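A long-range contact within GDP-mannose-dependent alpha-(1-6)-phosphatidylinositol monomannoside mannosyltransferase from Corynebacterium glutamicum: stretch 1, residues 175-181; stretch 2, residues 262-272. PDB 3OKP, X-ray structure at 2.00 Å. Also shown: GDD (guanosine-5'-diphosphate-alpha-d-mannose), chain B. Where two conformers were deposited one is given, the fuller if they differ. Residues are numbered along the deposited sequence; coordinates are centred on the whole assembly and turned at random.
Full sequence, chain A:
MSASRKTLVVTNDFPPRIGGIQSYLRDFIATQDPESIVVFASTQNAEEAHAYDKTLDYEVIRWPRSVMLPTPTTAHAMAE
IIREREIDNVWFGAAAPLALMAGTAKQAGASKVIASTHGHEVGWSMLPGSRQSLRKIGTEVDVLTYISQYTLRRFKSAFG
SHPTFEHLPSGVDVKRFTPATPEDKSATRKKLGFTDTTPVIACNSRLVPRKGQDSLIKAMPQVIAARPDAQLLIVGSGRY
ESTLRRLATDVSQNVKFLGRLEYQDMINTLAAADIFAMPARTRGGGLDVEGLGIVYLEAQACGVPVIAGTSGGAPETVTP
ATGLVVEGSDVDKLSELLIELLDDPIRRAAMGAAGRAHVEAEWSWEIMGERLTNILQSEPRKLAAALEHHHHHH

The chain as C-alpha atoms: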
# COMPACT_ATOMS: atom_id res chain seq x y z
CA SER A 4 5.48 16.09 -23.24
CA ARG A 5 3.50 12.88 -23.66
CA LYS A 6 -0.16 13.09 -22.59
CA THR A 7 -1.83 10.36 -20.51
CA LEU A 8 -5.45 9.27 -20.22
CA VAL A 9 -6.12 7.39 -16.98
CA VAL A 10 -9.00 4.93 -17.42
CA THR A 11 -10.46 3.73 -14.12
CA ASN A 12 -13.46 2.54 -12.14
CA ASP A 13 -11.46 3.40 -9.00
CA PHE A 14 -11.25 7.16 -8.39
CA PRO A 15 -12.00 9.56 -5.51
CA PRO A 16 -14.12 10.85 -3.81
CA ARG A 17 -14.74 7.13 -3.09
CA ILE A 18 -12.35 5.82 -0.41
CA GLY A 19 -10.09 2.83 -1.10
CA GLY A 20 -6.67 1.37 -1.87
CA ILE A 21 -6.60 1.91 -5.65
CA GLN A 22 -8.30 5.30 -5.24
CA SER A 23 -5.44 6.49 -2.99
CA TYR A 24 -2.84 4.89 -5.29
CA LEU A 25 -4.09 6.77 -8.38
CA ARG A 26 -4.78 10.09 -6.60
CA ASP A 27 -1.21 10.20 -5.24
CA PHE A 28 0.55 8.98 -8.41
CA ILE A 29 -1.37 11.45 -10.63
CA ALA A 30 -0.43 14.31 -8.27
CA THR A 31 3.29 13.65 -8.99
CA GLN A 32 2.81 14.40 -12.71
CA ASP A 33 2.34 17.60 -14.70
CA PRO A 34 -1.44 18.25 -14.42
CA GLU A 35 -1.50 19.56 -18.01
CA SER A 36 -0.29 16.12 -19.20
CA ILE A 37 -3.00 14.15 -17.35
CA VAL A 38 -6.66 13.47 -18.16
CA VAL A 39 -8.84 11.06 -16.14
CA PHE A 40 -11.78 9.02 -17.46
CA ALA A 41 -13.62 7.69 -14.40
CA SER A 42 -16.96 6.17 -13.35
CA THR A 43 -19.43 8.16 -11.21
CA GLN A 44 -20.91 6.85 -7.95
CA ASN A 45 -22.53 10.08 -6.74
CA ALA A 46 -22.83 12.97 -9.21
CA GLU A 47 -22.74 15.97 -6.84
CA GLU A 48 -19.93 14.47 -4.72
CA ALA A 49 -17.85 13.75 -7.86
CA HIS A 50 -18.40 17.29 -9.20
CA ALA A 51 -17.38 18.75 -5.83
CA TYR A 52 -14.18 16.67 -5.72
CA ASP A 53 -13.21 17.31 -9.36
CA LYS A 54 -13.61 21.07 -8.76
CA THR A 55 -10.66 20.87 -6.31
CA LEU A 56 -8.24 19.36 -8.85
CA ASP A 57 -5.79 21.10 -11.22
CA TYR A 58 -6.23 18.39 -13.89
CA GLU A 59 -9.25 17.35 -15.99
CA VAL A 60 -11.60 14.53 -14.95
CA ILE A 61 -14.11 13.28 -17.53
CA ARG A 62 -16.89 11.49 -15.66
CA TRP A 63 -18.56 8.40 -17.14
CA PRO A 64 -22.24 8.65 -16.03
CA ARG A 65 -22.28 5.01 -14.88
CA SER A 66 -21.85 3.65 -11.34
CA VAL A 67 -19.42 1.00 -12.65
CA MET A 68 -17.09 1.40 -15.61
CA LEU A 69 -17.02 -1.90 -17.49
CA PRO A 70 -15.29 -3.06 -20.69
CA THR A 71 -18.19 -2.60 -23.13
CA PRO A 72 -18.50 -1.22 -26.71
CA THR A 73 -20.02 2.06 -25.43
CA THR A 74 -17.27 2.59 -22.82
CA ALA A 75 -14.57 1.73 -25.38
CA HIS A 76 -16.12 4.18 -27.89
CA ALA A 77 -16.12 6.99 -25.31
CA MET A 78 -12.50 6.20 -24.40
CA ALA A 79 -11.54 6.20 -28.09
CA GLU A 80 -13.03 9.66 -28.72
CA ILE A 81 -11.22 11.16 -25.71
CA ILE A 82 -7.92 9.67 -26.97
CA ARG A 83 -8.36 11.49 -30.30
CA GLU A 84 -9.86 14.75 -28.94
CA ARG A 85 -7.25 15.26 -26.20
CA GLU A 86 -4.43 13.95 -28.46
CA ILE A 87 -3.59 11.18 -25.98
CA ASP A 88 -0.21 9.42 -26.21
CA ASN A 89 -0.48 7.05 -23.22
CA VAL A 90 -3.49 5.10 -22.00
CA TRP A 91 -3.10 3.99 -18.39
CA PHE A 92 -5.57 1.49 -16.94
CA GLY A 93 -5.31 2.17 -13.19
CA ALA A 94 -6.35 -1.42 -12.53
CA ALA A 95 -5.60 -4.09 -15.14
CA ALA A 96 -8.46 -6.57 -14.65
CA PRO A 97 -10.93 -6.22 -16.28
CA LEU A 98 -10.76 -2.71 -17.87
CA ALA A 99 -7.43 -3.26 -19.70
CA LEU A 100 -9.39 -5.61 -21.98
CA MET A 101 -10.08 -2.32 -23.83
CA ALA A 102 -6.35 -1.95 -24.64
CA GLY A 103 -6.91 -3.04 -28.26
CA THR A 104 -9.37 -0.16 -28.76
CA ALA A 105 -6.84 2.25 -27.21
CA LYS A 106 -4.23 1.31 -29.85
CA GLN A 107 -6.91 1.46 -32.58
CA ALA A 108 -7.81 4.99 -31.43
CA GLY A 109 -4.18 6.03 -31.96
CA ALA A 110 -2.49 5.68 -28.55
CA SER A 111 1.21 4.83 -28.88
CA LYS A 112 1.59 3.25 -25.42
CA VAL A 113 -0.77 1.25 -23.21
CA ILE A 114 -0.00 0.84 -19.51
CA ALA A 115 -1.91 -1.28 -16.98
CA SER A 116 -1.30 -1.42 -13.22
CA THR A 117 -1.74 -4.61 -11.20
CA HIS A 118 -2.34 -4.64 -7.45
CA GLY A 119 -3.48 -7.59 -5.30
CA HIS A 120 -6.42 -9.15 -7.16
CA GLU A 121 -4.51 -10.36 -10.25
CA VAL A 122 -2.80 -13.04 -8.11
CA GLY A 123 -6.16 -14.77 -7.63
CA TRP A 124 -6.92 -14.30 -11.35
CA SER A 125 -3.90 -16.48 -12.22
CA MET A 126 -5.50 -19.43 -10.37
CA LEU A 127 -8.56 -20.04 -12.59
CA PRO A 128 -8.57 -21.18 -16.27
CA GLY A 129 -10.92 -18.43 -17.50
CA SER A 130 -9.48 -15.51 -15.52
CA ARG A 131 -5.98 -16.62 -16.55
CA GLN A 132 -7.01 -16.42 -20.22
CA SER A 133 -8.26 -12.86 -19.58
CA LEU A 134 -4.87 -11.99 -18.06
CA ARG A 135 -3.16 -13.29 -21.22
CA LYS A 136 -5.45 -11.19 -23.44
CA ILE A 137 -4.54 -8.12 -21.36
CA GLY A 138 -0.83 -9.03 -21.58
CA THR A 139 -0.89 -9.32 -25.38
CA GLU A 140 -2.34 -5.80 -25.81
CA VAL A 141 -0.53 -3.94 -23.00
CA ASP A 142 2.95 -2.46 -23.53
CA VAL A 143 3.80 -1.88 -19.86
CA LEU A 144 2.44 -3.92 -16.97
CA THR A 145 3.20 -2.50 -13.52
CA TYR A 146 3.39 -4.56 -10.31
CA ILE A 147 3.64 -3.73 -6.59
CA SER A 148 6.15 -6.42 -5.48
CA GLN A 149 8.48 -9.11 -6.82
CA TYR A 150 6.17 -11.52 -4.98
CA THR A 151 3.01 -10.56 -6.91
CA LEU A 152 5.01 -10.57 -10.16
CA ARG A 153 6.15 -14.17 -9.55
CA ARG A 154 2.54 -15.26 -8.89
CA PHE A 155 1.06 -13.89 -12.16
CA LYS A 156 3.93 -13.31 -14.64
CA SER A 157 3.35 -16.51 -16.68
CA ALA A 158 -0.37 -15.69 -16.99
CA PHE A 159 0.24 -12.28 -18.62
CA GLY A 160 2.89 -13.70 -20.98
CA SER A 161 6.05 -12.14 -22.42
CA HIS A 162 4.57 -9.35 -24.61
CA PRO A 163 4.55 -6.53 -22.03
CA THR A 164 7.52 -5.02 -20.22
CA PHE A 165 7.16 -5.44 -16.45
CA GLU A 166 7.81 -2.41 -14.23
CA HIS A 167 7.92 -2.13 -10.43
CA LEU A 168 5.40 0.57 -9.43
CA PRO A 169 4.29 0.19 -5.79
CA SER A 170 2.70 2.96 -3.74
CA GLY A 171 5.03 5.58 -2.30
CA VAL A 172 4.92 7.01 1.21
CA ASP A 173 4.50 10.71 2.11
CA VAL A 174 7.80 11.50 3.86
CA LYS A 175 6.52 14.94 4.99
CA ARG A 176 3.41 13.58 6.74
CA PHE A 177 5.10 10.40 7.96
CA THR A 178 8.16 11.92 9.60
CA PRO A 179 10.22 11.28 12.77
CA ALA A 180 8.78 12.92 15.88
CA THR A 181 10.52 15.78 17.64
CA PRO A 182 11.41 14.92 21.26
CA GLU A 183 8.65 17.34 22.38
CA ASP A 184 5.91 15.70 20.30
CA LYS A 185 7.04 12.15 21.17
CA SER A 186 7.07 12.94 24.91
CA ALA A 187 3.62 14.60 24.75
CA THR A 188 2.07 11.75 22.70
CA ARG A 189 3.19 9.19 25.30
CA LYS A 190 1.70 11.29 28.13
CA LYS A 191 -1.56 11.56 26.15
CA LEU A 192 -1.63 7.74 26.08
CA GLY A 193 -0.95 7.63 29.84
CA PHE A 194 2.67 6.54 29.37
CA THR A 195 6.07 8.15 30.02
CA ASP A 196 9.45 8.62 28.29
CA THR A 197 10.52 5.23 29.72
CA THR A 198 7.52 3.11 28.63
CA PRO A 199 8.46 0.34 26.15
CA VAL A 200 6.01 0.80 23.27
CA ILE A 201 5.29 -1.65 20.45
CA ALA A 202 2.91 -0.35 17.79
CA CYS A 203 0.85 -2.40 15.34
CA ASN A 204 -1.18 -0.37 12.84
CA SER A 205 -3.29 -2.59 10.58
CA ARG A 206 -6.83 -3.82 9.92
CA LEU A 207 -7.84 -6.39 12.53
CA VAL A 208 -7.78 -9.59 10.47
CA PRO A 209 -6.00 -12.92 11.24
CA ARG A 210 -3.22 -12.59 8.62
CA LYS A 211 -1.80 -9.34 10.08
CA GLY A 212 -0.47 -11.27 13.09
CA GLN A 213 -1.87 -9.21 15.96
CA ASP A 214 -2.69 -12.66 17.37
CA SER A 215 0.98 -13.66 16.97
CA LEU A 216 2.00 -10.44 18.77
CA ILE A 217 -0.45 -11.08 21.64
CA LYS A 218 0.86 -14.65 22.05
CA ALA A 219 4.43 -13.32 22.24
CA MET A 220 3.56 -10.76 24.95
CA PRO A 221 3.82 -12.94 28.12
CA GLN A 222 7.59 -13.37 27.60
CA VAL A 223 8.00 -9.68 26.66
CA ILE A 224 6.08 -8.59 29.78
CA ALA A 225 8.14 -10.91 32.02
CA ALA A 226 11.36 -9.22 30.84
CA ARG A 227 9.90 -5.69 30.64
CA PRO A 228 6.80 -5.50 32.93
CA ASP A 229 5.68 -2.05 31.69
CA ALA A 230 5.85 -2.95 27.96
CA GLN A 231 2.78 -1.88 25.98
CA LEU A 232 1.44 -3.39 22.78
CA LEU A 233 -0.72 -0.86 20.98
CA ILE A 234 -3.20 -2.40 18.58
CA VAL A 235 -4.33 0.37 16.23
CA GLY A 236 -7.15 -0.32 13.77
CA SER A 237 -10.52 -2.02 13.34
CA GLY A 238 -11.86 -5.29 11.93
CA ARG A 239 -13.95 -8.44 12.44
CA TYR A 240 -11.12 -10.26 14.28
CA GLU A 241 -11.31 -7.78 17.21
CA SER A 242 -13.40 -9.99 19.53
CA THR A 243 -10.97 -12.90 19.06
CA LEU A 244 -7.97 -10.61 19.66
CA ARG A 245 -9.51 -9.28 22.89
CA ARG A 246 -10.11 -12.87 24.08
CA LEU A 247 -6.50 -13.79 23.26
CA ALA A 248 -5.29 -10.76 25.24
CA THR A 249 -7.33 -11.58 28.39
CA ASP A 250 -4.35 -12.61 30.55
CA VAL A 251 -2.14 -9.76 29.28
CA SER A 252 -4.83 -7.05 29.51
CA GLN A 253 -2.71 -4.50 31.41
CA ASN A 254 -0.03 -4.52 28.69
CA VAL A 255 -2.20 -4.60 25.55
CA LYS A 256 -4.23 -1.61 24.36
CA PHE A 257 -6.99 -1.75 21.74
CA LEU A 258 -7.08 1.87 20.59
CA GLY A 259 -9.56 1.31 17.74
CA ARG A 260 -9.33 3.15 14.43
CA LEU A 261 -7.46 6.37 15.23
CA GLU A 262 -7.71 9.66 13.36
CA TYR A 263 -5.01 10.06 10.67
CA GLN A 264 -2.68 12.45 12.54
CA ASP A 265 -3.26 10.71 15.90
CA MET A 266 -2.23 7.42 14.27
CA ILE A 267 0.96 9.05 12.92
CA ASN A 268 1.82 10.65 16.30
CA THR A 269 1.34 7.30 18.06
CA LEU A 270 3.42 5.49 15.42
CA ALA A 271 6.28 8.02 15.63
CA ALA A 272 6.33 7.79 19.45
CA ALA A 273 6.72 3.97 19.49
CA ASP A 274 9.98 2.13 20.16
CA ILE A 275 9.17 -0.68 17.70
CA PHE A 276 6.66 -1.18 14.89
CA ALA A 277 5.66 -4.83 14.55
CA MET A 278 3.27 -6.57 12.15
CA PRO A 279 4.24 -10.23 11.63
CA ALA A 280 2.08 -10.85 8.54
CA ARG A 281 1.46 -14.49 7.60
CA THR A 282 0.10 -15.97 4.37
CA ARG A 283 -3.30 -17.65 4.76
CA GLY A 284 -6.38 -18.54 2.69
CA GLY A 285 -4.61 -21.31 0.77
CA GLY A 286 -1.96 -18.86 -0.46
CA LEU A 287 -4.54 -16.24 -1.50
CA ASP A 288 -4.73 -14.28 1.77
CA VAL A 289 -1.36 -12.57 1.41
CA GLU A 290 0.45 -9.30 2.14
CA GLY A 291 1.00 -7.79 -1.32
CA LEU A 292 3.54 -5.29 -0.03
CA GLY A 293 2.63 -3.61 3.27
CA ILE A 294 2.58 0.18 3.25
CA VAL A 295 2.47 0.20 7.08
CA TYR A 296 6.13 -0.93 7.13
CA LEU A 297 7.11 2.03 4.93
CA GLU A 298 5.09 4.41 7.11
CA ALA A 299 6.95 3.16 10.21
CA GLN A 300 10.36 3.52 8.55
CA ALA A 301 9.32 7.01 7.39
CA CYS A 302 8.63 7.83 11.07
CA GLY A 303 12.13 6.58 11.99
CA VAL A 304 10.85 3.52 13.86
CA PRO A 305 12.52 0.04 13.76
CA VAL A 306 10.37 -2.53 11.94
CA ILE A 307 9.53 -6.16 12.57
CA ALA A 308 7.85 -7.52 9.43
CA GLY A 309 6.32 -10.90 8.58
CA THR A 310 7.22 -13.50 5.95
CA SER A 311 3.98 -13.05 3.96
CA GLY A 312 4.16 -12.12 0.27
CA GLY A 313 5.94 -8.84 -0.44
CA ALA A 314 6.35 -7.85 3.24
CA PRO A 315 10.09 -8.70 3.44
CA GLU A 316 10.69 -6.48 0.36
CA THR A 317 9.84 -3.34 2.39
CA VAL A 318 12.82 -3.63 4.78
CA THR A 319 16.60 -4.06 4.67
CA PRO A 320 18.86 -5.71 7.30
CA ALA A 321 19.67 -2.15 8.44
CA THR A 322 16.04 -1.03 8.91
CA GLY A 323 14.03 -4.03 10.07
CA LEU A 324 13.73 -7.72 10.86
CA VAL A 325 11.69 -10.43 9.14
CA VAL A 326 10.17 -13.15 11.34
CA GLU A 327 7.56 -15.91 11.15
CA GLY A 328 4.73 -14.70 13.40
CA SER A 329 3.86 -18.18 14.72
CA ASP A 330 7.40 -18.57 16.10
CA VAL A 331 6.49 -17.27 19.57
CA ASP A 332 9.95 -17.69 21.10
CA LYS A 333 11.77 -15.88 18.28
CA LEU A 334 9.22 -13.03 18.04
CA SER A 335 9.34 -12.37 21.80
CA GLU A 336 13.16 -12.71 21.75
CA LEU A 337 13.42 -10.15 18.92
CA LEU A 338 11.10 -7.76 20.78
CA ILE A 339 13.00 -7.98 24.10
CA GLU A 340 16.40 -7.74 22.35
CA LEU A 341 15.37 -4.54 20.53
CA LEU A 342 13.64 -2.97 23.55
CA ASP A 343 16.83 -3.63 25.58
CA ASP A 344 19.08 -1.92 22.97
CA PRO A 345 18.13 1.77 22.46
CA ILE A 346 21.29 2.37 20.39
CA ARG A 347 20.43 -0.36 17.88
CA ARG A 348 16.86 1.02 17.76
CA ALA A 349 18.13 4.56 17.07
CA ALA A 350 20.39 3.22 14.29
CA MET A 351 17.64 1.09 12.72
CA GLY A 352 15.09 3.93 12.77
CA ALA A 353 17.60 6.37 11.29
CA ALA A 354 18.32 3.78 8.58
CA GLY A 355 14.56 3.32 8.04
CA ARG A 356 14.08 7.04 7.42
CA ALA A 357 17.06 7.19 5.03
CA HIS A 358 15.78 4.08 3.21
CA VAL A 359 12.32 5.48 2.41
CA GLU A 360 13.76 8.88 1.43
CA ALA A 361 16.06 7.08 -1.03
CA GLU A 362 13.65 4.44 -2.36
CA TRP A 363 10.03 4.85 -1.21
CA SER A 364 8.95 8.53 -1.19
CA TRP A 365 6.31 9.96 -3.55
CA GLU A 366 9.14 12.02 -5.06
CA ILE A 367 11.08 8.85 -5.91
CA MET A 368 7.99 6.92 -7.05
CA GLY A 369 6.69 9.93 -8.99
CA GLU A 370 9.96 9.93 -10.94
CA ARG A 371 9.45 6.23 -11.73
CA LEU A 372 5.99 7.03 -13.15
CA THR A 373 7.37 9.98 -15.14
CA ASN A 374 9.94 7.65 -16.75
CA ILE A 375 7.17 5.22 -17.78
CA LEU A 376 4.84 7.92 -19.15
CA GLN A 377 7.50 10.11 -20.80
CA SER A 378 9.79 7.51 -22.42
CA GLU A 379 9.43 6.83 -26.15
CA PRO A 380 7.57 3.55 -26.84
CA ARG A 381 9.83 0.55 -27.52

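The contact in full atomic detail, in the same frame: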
# COMPACT_ATOMS: atom_id res chain seq x y z
N LYS A 175 6.78 13.70 4.25
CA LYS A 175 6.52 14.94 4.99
C LYS A 175 5.44 14.76 6.06
O LYS A 175 5.48 15.41 7.11
CB LYS A 175 6.17 16.09 4.05
CG LYS A 175 7.39 16.74 3.40
N ARG A 176 4.47 13.90 5.78
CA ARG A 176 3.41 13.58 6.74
C ARG A 176 3.86 12.49 7.71
O ARG A 176 3.65 12.59 8.92
CB ARG A 176 2.13 13.14 6.02
N PHE A 177 4.47 11.44 7.16
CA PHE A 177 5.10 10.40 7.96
C PHE A 177 6.56 10.78 8.15
O PHE A 177 7.40 10.59 7.26
CB PHE A 177 4.95 9.02 7.31
CG PHE A 177 3.53 8.52 7.26
CD1 PHE A 177 3.00 7.79 8.32
CD2 PHE A 177 2.73 8.78 6.15
CE1 PHE A 177 1.69 7.33 8.28
CE2 PHE A 177 1.42 8.32 6.10
CZ PHE A 177 0.89 7.60 7.17
N THR A 178 6.85 11.34 9.32
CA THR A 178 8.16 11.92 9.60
C THR A 178 8.53 11.64 11.07
O THR A 178 7.63 11.50 11.91
CB THR A 178 8.15 13.45 9.26
OG1 THR A 178 9.49 13.93 9.12
CG2 THR A 178 7.39 14.27 10.31
N PRO A 179 9.83 11.51 11.37
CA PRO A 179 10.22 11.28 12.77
C PRO A 179 9.72 12.37 13.70
O PRO A 179 9.68 13.55 13.32
CB PRO A 179 11.75 11.28 12.71
CG PRO A 179 12.07 10.86 11.31
CD PRO A 179 11.01 11.53 10.48
N ALA A 180 9.31 11.98 14.90
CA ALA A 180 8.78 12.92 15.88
C ALA A 180 9.89 13.70 16.54
O ALA A 180 10.96 13.16 16.82
CB ALA A 180 7.95 12.20 16.93
N THR A 181 9.64 14.99 16.79
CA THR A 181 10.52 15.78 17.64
C THR A 181 10.41 15.22 19.06
O THR A 181 9.38 14.65 19.42
CB THR A 181 10.13 17.27 17.64
OG1 THR A 181 8.78 17.42 18.09
CG2 THR A 181 10.28 17.87 16.24
N GLU A 262 -7.78 8.61 14.36
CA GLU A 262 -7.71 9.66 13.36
C GLU A 262 -6.31 9.68 12.74
O GLU A 262 -5.32 9.33 13.40
CB GLU A 262 -8.06 11.02 13.97
N TYR A 263 -6.24 10.09 11.48
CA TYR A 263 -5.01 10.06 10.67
C TYR A 263 -3.76 10.59 11.38
O TYR A 263 -2.77 9.88 11.50
CB TYR A 263 -5.24 10.79 9.34
CG TYR A 263 -4.11 10.71 8.34
CD1 TYR A 263 -3.76 9.51 7.73
CD2 TYR A 263 -3.40 11.86 7.98
CE1 TYR A 263 -2.72 9.44 6.80
CE2 TYR A 263 -2.36 11.80 7.05
CZ TYR A 263 -2.03 10.59 6.47
OH TYR A 263 -1.01 10.53 5.55
N GLN A 264 -3.82 11.84 11.86
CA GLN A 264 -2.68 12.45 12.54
C GLN A 264 -2.36 11.79 13.89
O GLN A 264 -1.20 11.63 14.24
CB GLN A 264 -2.86 13.96 12.70
CG GLN A 264 -1.59 14.70 13.16
CD GLN A 264 -0.42 14.54 12.20
OE1 GLN A 264 -0.56 14.72 11.00
NE2 GLN A 264 0.74 14.20 12.75
N ASP A 265 -3.41 11.42 14.63
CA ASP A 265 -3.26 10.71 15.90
C ASP A 265 -2.54 9.38 15.72
O ASP A 265 -1.71 9.00 16.54
CB ASP A 265 -4.63 10.48 16.55
CG ASP A 265 -5.31 11.77 16.98
OD1 ASP A 265 -4.61 12.76 17.27
OD2 ASP A 265 -6.56 11.78 17.04
N MET A 266 -2.86 8.69 14.63
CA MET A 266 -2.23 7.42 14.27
C MET A 266 -0.73 7.64 14.00
O MET A 266 0.10 6.87 14.48
CB MET A 266 -2.89 6.82 13.03
CG MET A 266 -2.62 5.33 12.85
SD MET A 266 -2.22 4.79 11.16
CE MET A 266 -2.51 6.25 10.16
N ILE A 267 -0.42 8.68 13.24
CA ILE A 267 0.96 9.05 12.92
C ILE A 267 1.76 9.40 14.19
O ILE A 267 2.88 8.91 14.37
CB ILE A 267 1.03 10.22 11.88
CG1 ILE A 267 0.44 9.76 10.54
CG2 ILE A 267 2.47 10.72 11.70
CD1 ILE A 267 0.29 10.86 9.49
N ASN A 268 1.18 10.24 15.04
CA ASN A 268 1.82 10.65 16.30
C ASN A 268 2.14 9.45 17.20
O ASN A 268 3.23 9.37 17.77
CB ASN A 268 0.94 11.65 17.06
CG ASN A 268 0.82 13.00 16.34
OD1 ASN A 268 1.64 13.34 15.49
ND2 ASN A 268 -0.20 13.77 16.71
N THR A 269 1.18 8.54 17.30
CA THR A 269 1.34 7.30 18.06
C THR A 269 2.43 6.41 17.46
O THR A 269 3.29 5.89 18.18
CB THR A 269 -0.01 6.54 18.13
OG1 THR A 269 -1.00 7.40 18.71
CG2 THR A 269 0.11 5.27 18.97
N LEU A 270 2.40 6.26 16.13
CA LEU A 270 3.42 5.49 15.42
C LEU A 270 4.82 6.05 15.68
O LEU A 270 5.72 5.31 16.08
CB LEU A 270 3.11 5.46 13.91
CG LEU A 270 4.09 4.82 12.92
CD1 LEU A 270 4.45 3.39 13.30
CD2 LEU A 270 3.53 4.87 11.51
N ALA A 271 4.98 7.35 15.49
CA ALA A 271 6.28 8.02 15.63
C ALA A 271 6.83 7.98 17.06
O ALA A 271 8.05 8.09 17.27
CB ALA A 271 6.20 9.45 15.13
N ALA A 272 5.95 7.82 18.04
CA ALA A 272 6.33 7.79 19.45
C ALA A 272 6.71 6.38 19.95
O ALA A 272 7.25 6.23 21.05
CB ALA A 272 5.23 8.38 20.32
N2 GDD B . -6.30 6.54 9.79
C2 GDD B . -6.00 5.25 10.07
N1 GDD B . -6.35 4.72 11.27
N3 GDD B . -5.35 4.49 9.16
C4 GDD B . -5.04 3.20 9.43
C5 GDD B . -5.39 2.64 10.65
C6 GDD B . -6.06 3.43 11.58
O6 GDD B . -6.39 2.96 12.69
N7 GDD B . -4.97 1.36 10.65
C8 GDD B . -4.37 1.13 9.45
N9 GDD B . -4.42 2.25 8.72
C1' GDD B . -3.88 2.44 7.35
C2' GDD B . -2.36 2.46 7.36
O2' GDD B . -1.85 3.75 7.68
C3' GDD B . -2.01 2.01 5.96
O3' GDD B . -1.86 3.15 5.10
C4' GDD B . -3.19 1.17 5.50
O4' GDD B . -4.25 1.40 6.44
C5' GDD B . -2.84 -0.32 5.47
O5' GDD B . -2.42 -0.72 4.16
PA GDD B . -1.57 -1.88 3.94
O1A GDD B . -1.17 -1.87 2.75
O2A GDD B . -0.57 -1.84 4.70
O3A GDD B . -2.29 -3.11 4.19
PB GDD B . -3.57 -3.46 3.60
O2B GDD B . -3.65 -3.06 2.42
O3B GDD B . -3.70 -4.70 3.62
O1B GDD B . -4.65 -2.89 4.38
O HOH W 1 3.35 14.14 11.00
O HOH W 2 9.80 8.97 15.49

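An irregular stretch, residues 175-181, lies along one flank of the helix that begins at Tyr 263, and the two fit together by shape, with no direct hydrogen bond among the modelled atoms. The main bump is Phe 177. Its CA-to-CB bond points sideways, but chi1 near -67° (m) swings the ring in toward the helix, where Tyr 263, Ile 267 and Leu 270, spaced four and three residues apart and so on the same side of the helix, form its bed. Ile 267 supplies the floor: its CD1 sits 4.1 Å from the centroid of the Phe 177 ring, only 15° off the normal, a CH-pi contact over one face, while its CG1 comes within 3.5 Å of Phe 177 CE1. A flat ring accepts such a methyl closely, and the extended arm of isoleucine (chi2 t) can reach it. Leu 270 CD2 borders the ring edge, 4.4 Å from Phe 177 CD1. Tyr 263 adds a second aromatic surface, its plane at 88° to that of Phe 177 in an oblique pairing, with Tyr 263 OH 3.3 Å from Phe 177 CE2.

Further along, the backbones come closer together, and the side chains between them are small. Ala 180 and Ala 271 point toward each other, CB to CB at 3.7 Å, and their CA atoms are 5.5 Å apart, closer than the 6.6 Å between those of Phe 177 and Ile 267. A lone methyl on each side suits so narrow a gap.

Polar backbone groups are served by water. One water donates to Arg 176 O (2.6 Å from its O) and accepts from Gln 264 NE2 (3.1 Å from its O); another, at the same two distances, donates to Ala 271 O and accepts from Ala 180 N. Thus water bridges the stretches beside the apolar packing.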